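Long-range contact in transcriptional regulator, LacI family (Lactobacillus brevis, PDB 3JY6), which probably binds cis-regulatory DNA and regulates transcription, as a member of the LacI family of regulators: residues L9-V14 against D65-Q70. Residues are numbered along the deposited sequence; the frame is centred on the assembly and turned at random.
Sequences LIAVIV and DGLILQ
Ile-10 lays its CD1 over the backbone of Gly-66, which has no side chain, 3.5 Å from the amide N, at the start of two parallel neighbouring strands. CG1 sits anti to the carbonyl carbon (chi1 -60°), and the bend at chi2 turns CD1 across to the other strand. Its CG2 meets CG1 of Ile-68 at 4.0 Å. An alanine in place of Ile-10 would probably leave a gap over Gly-66 and Ile-68 and strip contact from Leu-33 of helix 20-34. On the opposite face, Leu-67 swings CD1 over to Ile-13 CG1, 4.0 Å away, under helix 49-60. Between these layers Ala-11 uses both backbone groups: its N donates to Gly-66 O at 2.8 Å, its O accepts from Ile-68 N at 2.9 Å. Ile-13 repeats the pattern with Ile-68 O and Gln-70 N. The solvent side is at partly exposed Asp-65: Asp-65 N still ties the backbone to Leu-9 O at 2.7 Å, but the carboxylate turns off to Ser-6 and Lys-8. At the far end Gln-70 OE1 lies 3.4 Å from Val-14 CB and bonds to Ser-22 OG. Strand 39-44 flanks 9-14 on its other edge, so the pair lies inside a Rossmann-like parallel sheet covered by helices on both faces. Gly-66 N, buried under an apolar methyl, finds no partner, probably a small cost against five backbone bonds and apolar packing on both faces.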
loop_
_atom_site.group_PDB
_atom_site.type_symbol
_atom_site.label_atom_id
_atom_site.label_comp_id
_atom_site.label_asym_id
_atom_site.label_seq_id
_atom_site.Cartn_x
_atom_site.Cartn_y
_atom_site.Cartn_z
ATOM N N LEU A 9 6.759 -22.963 -3.089
ATOM C CA LEU A 9 6.383 -21.590 -3.378
ATOM C C LEU A 9 4.895 -21.556 -3.682
ATOM O O LEU A 9 4.402 -22.328 -4.512
ATOM C CB LEU A 9 7.126 -21.061 -4.605
ATOM C CG LEU A 9 8.617 -20.782 -4.518
ATOM C CD1 LEU A 9 9.069 -20.087 -5.800
ATOM C CD2 LEU A 9 8.892 -19.923 -3.303
ATOM N N ILE A 10 4.190 -20.659 -3.007
ATOM C CA ILE A 10 2.759 -20.484 -3.214
ATOM C C ILE A 10 2.556 -19.135 -3.889
ATOM O O ILE A 10 2.994 -18.102 -3.377
ATOM C CB ILE A 10 1.985 -20.502 -1.876
ATOM C CG1 ILE A 10 2.221 -21.839 -1.169
ATOM C CG2 ILE A 10 0.482 -20.290 -2.124
ATOM C CD1 ILE A 10 1.809 -23.062 -1.996
ATOM N N ALA A 11 1.905 -19.139 -5.043
ATOM C CA ALA A 11 1.656 -17.899 -5.761
ATOM C C ALA A 11 0.428 -17.201 -5.208
ATOM O O ALA A 11 -0.602 -17.818 -4.963
ATOM C CB ALA A 11 1.462 -18.167 -7.266
ATOM N N VAL A 12 0.537 -15.895 -5.008
ATOM C CA VAL A 12 -0.596 -15.134 -4.521
ATOM C C VAL A 12 -0.831 -14.026 -5.545
ATOM O O VAL A 12 0.032 -13.181 -5.747
ATOM C CB VAL A 12 -0.301 -14.534 -3.140
ATOM C CG1 VAL A 12 -1.549 -13.858 -2.600
ATOM C CG2 VAL A 12 0.185 -15.641 -2.173
ATOM N N ILE A 13 -1.973 -14.047 -6.217
ATOM C CA ILE A 13 -2.247 -13.001 -7.204
ATOM C C ILE A 13 -3.301 -12.047 -6.659
ATOM O O ILE A 13 -4.435 -12.451 -6.418
ATOM C CB ILE A 13 -2.773 -13.581 -8.552
ATOM C CG1 ILE A 13 -1.730 -14.492 -9.196
ATOM C CG2 ILE A 13 -3.053 -12.454 -9.532
ATOM C CD1 ILE A 13 -2.188 -15.072 -10.569
ATOM N N VAL A 14 -2.929 -10.784 -6.458
ATOM C CA VAL A 14 -3.900 -9.809 -5.961
ATOM C C VAL A 14 -4.375 -8.911 -7.098
ATOM O O VAL A 14 -3.694 -8.761 -8.113
ATOM C CB VAL A 14 -3.319 -8.941 -4.818
ATOM C CG1 VAL A 14 -2.858 -9.848 -3.697
ATOM C CG2 VAL A 14 -2.165 -8.079 -5.321
ATOM N N ASP A 65 3.621 -24.411 -5.974
ATOM C CA ASP A 65 2.817 -25.480 -5.399
ATOM C C ASP A 65 1.388 -25.132 -5.031
ATOM O O ASP A 65 0.650 -25.991 -4.553
ATOM C CB ASP A 65 3.518 -26.085 -4.186
ATOM C CG ASP A 65 4.836 -26.763 -4.549
ATOM O OD1 ASP A 65 5.069 -27.051 -5.746
ATOM O OD2 ASP A 65 5.641 -27.020 -3.631
ATOM N N GLY A 66 0.988 -23.889 -5.270
ATOM C CA GLY A 66 -0.364 -23.486 -4.933
ATOM C C GLY A 66 -0.689 -22.088 -5.412
ATOM O O GLY A 66 0.205 -21.290 -5.710
ATOM N N LEU A 67 -1.978 -21.791 -5.478
ATOM C CA LEU A 67 -2.436 -20.498 -5.930
ATOM C C LEU A 67 -3.512 -19.939 -5.012
ATOM O O LEU A 67 -4.507 -20.605 -4.726
ATOM C CB LEU A 67 -3.004 -20.607 -7.362
ATOM C CG LEU A 67 -3.730 -19.379 -7.931
ATOM C CD1 LEU A 67 -2.761 -18.214 -7.995
ATOM C CD2 LEU A 67 -4.293 -19.673 -9.305
ATOM N N ILE A 68 -3.289 -18.726 -4.527
ATOM C CA ILE A 68 -4.286 -18.057 -3.706
ATOM C C ILE A 68 -4.728 -16.920 -4.617
ATOM O O ILE A 68 -3.926 -16.062 -5.015
ATOM C CB ILE A 68 -3.704 -17.542 -2.386
ATOM C CG1 ILE A 68 -3.181 -18.730 -1.566
ATOM C CG2 ILE A 68 -4.774 -16.799 -1.620
ATOM C CD1 ILE A 68 -2.684 -18.386 -0.188
ATOM N N LEU A 69 -6.005 -16.940 -4.971
ATOM C CA LEU A 69 -6.536 -15.970 -5.914
ATOM C C LEU A 69 -7.405 -14.857 -5.333
ATOM O O LEU A 69 -8.491 -15.106 -4.812
ATOM C CB LEU A 69 -7.322 -16.737 -6.978
ATOM C CG LEU A 69 -7.757 -16.075 -8.278
ATOM C CD1 LEU A 69 -6.530 -15.739 -9.123
ATOM C CD2 LEU A 69 -8.678 -17.041 -9.037
ATOM N N GLN A 70 -6.923 -13.624 -5.424
ATOM C CA GLN A 70 -7.683 -12.482 -4.933
ATOM C C GLN A 70 -7.803 -11.545 -6.125
ATOM O O GLN A 70 -7.568 -10.336 -6.015
ATOM C CB GLN A 70 -6.937 -11.797 -3.773
ATOM C CG GLN A 70 -7.771 -10.781 -2.971
ATOM C CD GLN A 70 -7.543 -9.348 -3.399
ATOM O OE1 GLN A 70 -6.418 -8.844 -3.353
ATOM N NE2 GLN A 70 -8.616 -8.675 -3.808
#